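Local coordinates for protein phosphopantothenoylcysteine decarboxylase (Cryptococcus neoformans, PDB 6EOA) that binds flavin mononucleotide and probably acts as a phosphopantothenoylcysteine decarboxylase in coenzyme A biosynthesis, as a member of the homooligomeric flavin-containing Cys decarboxylase superfamily, at residues 65-69 and 102-107; 133-139 and 167-173; 200-204 and 216-221. All coordinates share one frame; numbering follows the deposited sequence.

Overall arrangement
The three contacts follow one another along the chain, each closing before the next opens, and all belong to the flavoprotein fold with its parallel sheet in the strand order 105-106, 63-69, 35-41, 133-139, 169-173, 199-200. Contact 1 pairs the first two strands of that series; strand 35-41 then separates it from contact 2, whose centre is about 14 Å away. Contact 3 lies in the loop between strand 199-200 and helix 222-237, its centre about 12 Å from that of contact 2 and, across the chain's centre, about 23 Å from that of contact 1. Contacts 2 and 3 touch at the FMN site, where P138 and M219 pack together beside the FMN-binding A174.

Contact 1: 65-69 and 102-107; sequences VQVVA and GVRVWT
The indole of W106 reaches back along the sheet to the side-chain amide of Q66. Its NE1 donates to OE1 of Q66 at 3.1 Å, a bent bond with 142° at the hydrogen. The oxygen lies at the NE1 edge, tilted somewhat out of the ring plane, and the amide and ring planes are turned 64° against each other. Q66 gets there by folding at chi2 (-54°), which swings its amide over toward segment 102-107. The aliphatic part of R104 lies over one face of the same indole, with CD 3.3 Å above the plane, over the six-membered ring.

The two backbones run parallel: N of W106 gives its hydrogen to O of V67 (2.8 Å), and N of A69 to O of W106 (2.9 Å). On the face away from the indole the valines gather. V67 and V105 are direct neighbours across the strands, their CG1 atoms 4.2 Å apart, while the V105 CG1 also reaches CB of A69 at 3.8 Å. V103 comes in obliquely, its CG1 4.0 Å from CG2 of V67.

Strands 63-69 and 105-106, with helix 79-89 between them in the chain, form a beta-alpha-beta unit. Q79 of that helix bonds the backbone of V103 and V105, helix 50-59 packs on V65, V67 and V103, helix 123-130 meets Q66, V68 and W106, and strand 35-41 flanks strand 63-69 on its other edge.

Contact 2: 133-139 and 167-173; sequences LVVIAPC and TPVIVCP
I136 and V171 rise together from neighbouring strands, with CD1 of I136 3.8 Å from CG2 of V171 and also in touch with CG1 of V169. The isoleucine CG1 lies beside its own backbone N (chi1 -46°), from where the extended chain carries CD1 out against both valines. C139 fills the next place on this face: CB and SG both lie 3.6 Å from CG1 of V171, the thiol packing as an apolar group. Helix 141-149 covers I136 and C139, so this part is densely packed. The opposite face is buried as well: V135 meets I170, while SG of C172 rests 4.0 Å from CB of A137, and helix 222-237 lies over V135, I170 and C172.

Between the faces runs a regular parallel ladder of the flavoprotein sheet, strands 133-136 and 169-173 only 9° apart, in which I136 N bonds I170 O at 2.7 Å. Past I136 the register slips by one in a beta bulge at A137 and the cis-proline P138. The ladder resumes with C139 N to C172 O (2.8 Å), but there the donor stands 44° out of the carbonyl plane. The detour places P138 against S44 and A174, two FMN-binding residues.

Where the strands begin, cover is thinner. T167 and P168 are partly exposed; the L133 side chain crosses the P168 ring at about a right angle, its CD1 3.7 Å from CG of P168, and CG2 of T167 meets CG2 of V134. The outer backbone bond here, V134 N to P168 O, is also longer, at 3.1 Å.

Contact 3: 200-204 and 216-221; sequences VSGPQ and PGKMTD
The two irregular segments run at 114° to each other and are joined through the backbone at Q204, whose N bonds O of K218 at 2.7 Å while its O receives N of G217 over a longer 3.3 Å. Beside this junction P203 lays its ring against the G217-K218 backbone, CB 3.2 Å from O of K218 and 3.5 Å from C of G217.

The side chain of Q204 does most of the reaching. Extended beyond CG, it runs alongside the aliphatic start of K218, and NE2 donates to O of M219 at 2.9 Å. That bond is bent, 133° at the hydrogen, and the carbonyl oxygen lies 32° out of the amide plane. One glutamine thus ties down two successive carbonyls of segment 216-221, that of K218 through its backbone N and that of M219 through its amide.

At the start of segment 200-204, S201 meets T220 hydroxyl to hydroxyl, OG to OG1 at 2.7 Å. The serine torsion, with OG anti to the backbone N, directs its oxygen across to the threonine. S201 is also the centre of an inverse gamma turn, which bends the chain just after strand 199-200.

The arrangement closes the loop between that strand and helix 222-237. D221 is the N-cap of the helix, its side chain capping a backbone N there, and it forms a salt bridge with R223, while T220 packs on I225. The M219 side chain packs on A137 and P138 of strand 133-139 and on C172 of strand 169-173, beside the FMN-binding A174.

Contact 1: 65-69 and 102-107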
# COMPACT_ATOMS: atom_id res chain seq x y z
N VAL A 65 9.75 -26.72 7.01
CA VAL A 65 8.93 -25.52 6.92
C VAL A 65 9.75 -24.25 7.16
O VAL A 65 10.59 -24.20 8.05
CB VAL A 65 7.74 -25.57 7.91
CG1 VAL A 65 8.23 -25.76 9.34
CG2 VAL A 65 6.88 -24.33 7.79
N GLN A 66 9.50 -23.25 6.32
CA GLN A 66 10.01 -21.91 6.57
C GLN A 66 8.82 -20.96 6.68
O GLN A 66 7.78 -21.18 6.04
CB GLN A 66 10.97 -21.47 5.47
CG GLN A 66 12.33 -22.15 5.55
CD GLN A 66 12.99 -21.99 6.91
OE1 GLN A 66 13.15 -20.88 7.41
NE2 GLN A 66 13.37 -23.11 7.52
N VAL A 67 8.95 -19.92 7.49
CA VAL A 67 7.83 -19.05 7.79
C VAL A 67 8.09 -17.61 7.33
O VAL A 67 9.14 -17.04 7.61
CB VAL A 67 7.52 -19.04 9.29
CG1 VAL A 67 6.37 -18.09 9.61
CG2 VAL A 67 7.21 -20.45 9.77
N VAL A 68 7.12 -17.04 6.63
CA VAL A 68 7.14 -15.63 6.27
C VAL A 68 6.01 -14.90 6.96
O VAL A 68 4.84 -15.24 6.78
CB VAL A 68 7.02 -15.42 4.75
CG1 VAL A 68 6.89 -13.93 4.43
CG2 VAL A 68 8.22 -16.04 4.05
N ALA A 69 6.35 -13.90 7.77
CA ALA A 69 5.35 -13.16 8.53
C ALA A 69 5.24 -11.73 8.04
O ALA A 69 6.24 -11.02 7.94
CB ALA A 69 5.69 -13.19 10.01
N GLY A 102 15.61 -25.87 12.74
CA GLY A 102 15.88 -24.45 12.69
C GLY A 102 14.76 -23.94 11.80
O GLY A 102 14.75 -24.19 10.59
N VAL A 103 13.80 -23.26 12.42
CA VAL A 103 12.67 -22.69 11.70
C VAL A 103 12.63 -21.20 12.04
O VAL A 103 12.04 -20.80 13.05
CB VAL A 103 11.31 -23.32 12.01
CG1 VAL A 103 10.22 -22.67 11.17
CG2 VAL A 103 11.35 -24.82 11.78
N ARG A 104 13.26 -20.38 11.21
CA ARG A 104 13.26 -18.95 11.45
C ARG A 104 12.00 -18.31 10.87
O ARG A 104 11.56 -18.65 9.77
CB ARG A 104 14.52 -18.29 10.87
CG ARG A 104 14.25 -16.99 10.14
CD ARG A 104 15.52 -16.15 10.02
NE ARG A 104 15.84 -15.47 11.28
CZ ARG A 104 16.62 -14.39 11.37
NH1 ARG A 104 17.15 -13.86 10.27
NH2 ARG A 104 16.86 -13.84 12.55
N VAL A 105 11.42 -17.40 11.64
CA VAL A 105 10.31 -16.59 11.16
C VAL A 105 10.88 -15.38 10.43
O VAL A 105 11.39 -14.45 11.07
CB VAL A 105 9.40 -16.13 12.32
CG1 VAL A 105 8.36 -15.15 11.82
CG2 VAL A 105 8.73 -17.34 12.99
N TRP A 106 10.82 -15.40 9.10
CA TRP A 106 11.35 -14.30 8.29
C TRP A 106 10.39 -13.11 8.26
O TRP A 106 9.17 -13.29 8.13
CB TRP A 106 11.62 -14.76 6.86
CG TRP A 106 12.60 -15.90 6.72
CD1 TRP A 106 12.30 -17.22 6.55
CD2 TRP A 106 14.03 -15.81 6.73
NE1 TRP A 106 13.45 -17.97 6.46
CE2 TRP A 106 14.53 -17.13 6.56
CE3 TRP A 106 14.94 -14.76 6.86
CZ2 TRP A 106 15.90 -17.41 6.53
CZ3 TRP A 106 16.30 -15.04 6.82
CH2 TRP A 106 16.76 -16.35 6.66
N THR A 107 10.94 -11.91 8.37
CA THR A 107 10.16 -10.67 8.27
C THR A 107 10.72 -9.76 7.17
O THR A 107 11.78 -10.06 6.60
CB THR A 107 10.15 -9.90 9.61
OG1 THR A 107 11.48 -9.50 9.94
CG2 THR A 107 9.60 -10.79 10.73

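Contact 2: 133-139 and 167-173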
# COMPACT_ATOMS: atom_id res chain seq x y z
N LEU A 133 5.92 -25.76 -1.95
CA LEU A 133 4.54 -25.36 -1.73
C LEU A 133 4.52 -24.07 -0.92
O LEU A 133 5.32 -23.88 -0.02
CB LEU A 133 3.76 -26.46 -1.01
CG LEU A 133 2.33 -26.15 -0.56
CD1 LEU A 133 1.42 -25.88 -1.75
CD2 LEU A 133 1.77 -27.28 0.30
N VAL A 134 3.60 -23.17 -1.27
CA VAL A 134 3.40 -21.96 -0.49
C VAL A 134 1.99 -21.96 0.09
O VAL A 134 1.01 -22.09 -0.63
CB VAL A 134 3.61 -20.68 -1.34
CG1 VAL A 134 3.29 -19.45 -0.51
CG2 VAL A 134 5.03 -20.63 -1.86
N VAL A 135 1.91 -21.84 1.41
CA VAL A 135 0.62 -21.82 2.10
C VAL A 135 0.40 -20.50 2.82
O VAL A 135 1.18 -20.12 3.70
CB VAL A 135 0.50 -22.99 3.10
CG1 VAL A 135 -0.91 -23.05 3.68
CG2 VAL A 135 0.85 -24.31 2.43
N ILE A 136 -0.66 -19.79 2.45
CA ILE A 136 -1.00 -18.54 3.11
C ILE A 136 -2.07 -18.78 4.15
O ILE A 136 -3.26 -18.87 3.84
CB ILE A 136 -1.48 -17.49 2.10
CG1 ILE A 136 -0.55 -17.45 0.89
CG2 ILE A 136 -1.56 -16.13 2.76
CD1 ILE A 136 -1.03 -16.51 -0.20
N ALA A 137 -1.65 -18.90 5.41
CA ALA A 137 -2.56 -19.25 6.49
C ALA A 137 -2.14 -18.56 7.79
O ALA A 137 -1.15 -18.94 8.41
CB ALA A 137 -2.60 -20.76 6.69
N PRO A 138 -2.90 -17.54 8.21
CA PRO A 138 -4.12 -17.07 7.55
C PRO A 138 -3.84 -16.05 6.45
O PRO A 138 -2.78 -15.43 6.44
CB PRO A 138 -4.90 -16.43 8.69
CG PRO A 138 -3.82 -15.87 9.56
CD PRO A 138 -2.65 -16.82 9.47
N CYS A 139 -4.79 -15.88 5.54
CA CYS A 139 -4.73 -14.79 4.57
C CYS A 139 -5.76 -13.73 4.93
O CYS A 139 -6.96 -13.98 4.85
CB CYS A 139 -4.97 -15.30 3.15
SG CYS A 139 -4.84 -14.00 1.89
N THR A 167 5.46 -23.94 -8.56
CA THR A 167 5.05 -23.96 -7.16
C THR A 167 3.57 -23.66 -6.95
O THR A 167 3.09 -22.58 -7.30
CB THR A 167 5.88 -22.96 -6.32
OG1 THR A 167 7.28 -23.25 -6.47
CG2 THR A 167 5.50 -23.05 -4.86
N PRO A 168 2.83 -24.62 -6.37
CA PRO A 168 1.42 -24.42 -6.01
C PRO A 168 1.25 -23.49 -4.80
O PRO A 168 2.15 -23.37 -3.97
CB PRO A 168 0.94 -25.83 -5.68
CG PRO A 168 2.18 -26.58 -5.29
CD PRO A 168 3.27 -26.01 -6.14
N VAL A 169 0.10 -22.83 -4.73
CA VAL A 169 -0.20 -21.92 -3.63
C VAL A 169 -1.55 -22.23 -3.02
O VAL A 169 -2.55 -22.34 -3.73
CB VAL A 169 -0.19 -20.45 -4.10
CG1 VAL A 169 -0.62 -19.52 -2.96
CG2 VAL A 169 1.18 -20.06 -4.61
N ILE A 170 -1.58 -22.36 -1.69
CA ILE A 170 -2.83 -22.54 -0.98
C ILE A 170 -3.15 -21.31 -0.14
O ILE A 170 -2.38 -20.93 0.73
CB ILE A 170 -2.79 -23.77 -0.07
CG1 ILE A 170 -2.51 -25.03 -0.89
CG2 ILE A 170 -4.10 -23.91 0.69
CD1 ILE A 170 -2.32 -26.27 -0.05
N VAL A 171 -4.30 -20.70 -0.42
CA VAL A 171 -4.72 -19.51 0.31
C VAL A 171 -5.87 -19.83 1.26
O VAL A 171 -6.89 -20.38 0.86
CB VAL A 171 -5.16 -18.40 -0.66
CG1 VAL A 171 -5.40 -17.11 0.11
CG2 VAL A 171 -4.11 -18.20 -1.72
N CYS A 172 -5.69 -19.49 2.54
CA CYS A 172 -6.72 -19.74 3.54
C CYS A 172 -7.23 -18.42 4.10
O CYS A 172 -6.70 -17.92 5.09
CB CYS A 172 -6.17 -20.62 4.66
SG CYS A 172 -5.26 -22.07 4.08
N PRO A 173 -8.27 -17.86 3.47
CA PRO A 173 -8.84 -16.59 3.93
C PRO A 173 -9.32 -16.70 5.37
O PRO A 173 -9.86 -17.74 5.76
CB PRO A 173 -10.00 -16.35 2.96
CG PRO A 173 -9.67 -17.17 1.75
CD PRO A 173 -8.96 -18.38 2.28

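Contact 3: 200-204 and 216-221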
# COMPACT_ATOMS: atom_id res chain seq x y z
N VAL A 200 -7.84 -22.19 -3.08
CA VAL A 200 -8.45 -21.53 -1.94
C VAL A 200 -9.08 -22.53 -0.99
O VAL A 200 -10.11 -23.13 -1.31
CB VAL A 200 -9.52 -20.51 -2.36
CG1 VAL A 200 -10.11 -19.81 -1.14
CG2 VAL A 200 -8.93 -19.50 -3.33
N SER A 201 -8.46 -22.73 0.16
CA SER A 201 -9.13 -23.43 1.25
C SER A 201 -10.05 -22.43 1.92
O SER A 201 -9.73 -21.88 2.98
CB SER A 201 -8.12 -24.01 2.24
OG SER A 201 -8.78 -24.72 3.27
N GLY A 202 -11.19 -22.19 1.27
CA GLY A 202 -12.14 -21.17 1.69
C GLY A 202 -12.49 -21.29 3.16
O GLY A 202 -12.40 -22.39 3.72
N PRO A 203 -12.88 -20.18 3.78
CA PRO A 203 -13.13 -20.16 5.23
C PRO A 203 -14.29 -21.06 5.62
O PRO A 203 -15.08 -21.45 4.76
CB PRO A 203 -13.45 -18.69 5.51
CG PRO A 203 -14.03 -18.20 4.23
CD PRO A 203 -13.28 -18.91 3.15
N GLN A 204 -14.38 -21.39 6.91
CA GLN A 204 -15.52 -22.15 7.41
C GLN A 204 -16.79 -21.32 7.24
O GLN A 204 -16.78 -20.10 7.41
CB GLN A 204 -15.31 -22.51 8.89
CG GLN A 204 -14.02 -23.26 9.17
CD GLN A 204 -13.89 -23.66 10.63
OE1 GLN A 204 -14.88 -23.86 11.33
NE2 GLN A 204 -12.65 -23.78 11.10
N PRO A 216 -19.62 -16.79 8.02
CA PRO A 216 -18.49 -17.30 7.24
C PRO A 216 -17.29 -16.35 7.30
O PRO A 216 -17.47 -15.14 7.15
CB PRO A 216 -19.05 -17.37 5.82
CG PRO A 216 -20.14 -16.35 5.79
CD PRO A 216 -20.75 -16.38 7.17
N GLY A 217 -16.10 -16.89 7.52
CA GLY A 217 -14.90 -16.08 7.58
C GLY A 217 -13.79 -16.68 8.41
O GLY A 217 -12.62 -16.33 8.24
N LYS A 218 -14.15 -17.59 9.31
CA LYS A 218 -13.17 -18.27 10.15
C LYS A 218 -12.27 -19.15 9.30
O LYS A 218 -12.74 -19.86 8.41
CB LYS A 218 -13.87 -19.09 11.24
CG LYS A 218 -12.92 -19.87 12.14
CD LYS A 218 -13.61 -20.25 13.45
CE LYS A 218 -12.61 -20.30 14.60
NZ LYS A 218 -13.09 -19.52 15.77
N MET A 219 -10.97 -19.10 9.57
CA MET A 219 -10.00 -19.89 8.82
C MET A 219 -10.30 -21.38 8.91
O MET A 219 -10.83 -21.86 9.91
CB MET A 219 -8.58 -19.62 9.33
CG MET A 219 -7.49 -20.18 8.43
SD MET A 219 -5.84 -19.94 9.12
CE MET A 219 -5.99 -20.86 10.65
N THR A 220 -9.97 -22.10 7.84
CA THR A 220 -9.96 -23.55 7.87
C THR A 220 -9.15 -23.98 9.09
O THR A 220 -8.08 -23.42 9.35
CB THR A 220 -9.34 -24.14 6.60
OG1 THR A 220 -9.98 -23.58 5.45
CG2 THR A 220 -9.48 -25.65 6.58
N ASP A 221 -9.68 -24.93 9.86
CA ASP A 221 -9.01 -25.37 11.08
C ASP A 221 -7.56 -25.76 10.78
O ASP A 221 -7.29 -26.42 9.77
CB ASP A 221 -9.76 -26.53 11.73
CG ASP A 221 -9.22 -26.85 13.11
OD1 ASP A 221 -9.61 -26.16 14.07
OD2 ASP A 221 -8.42 -27.80 13.22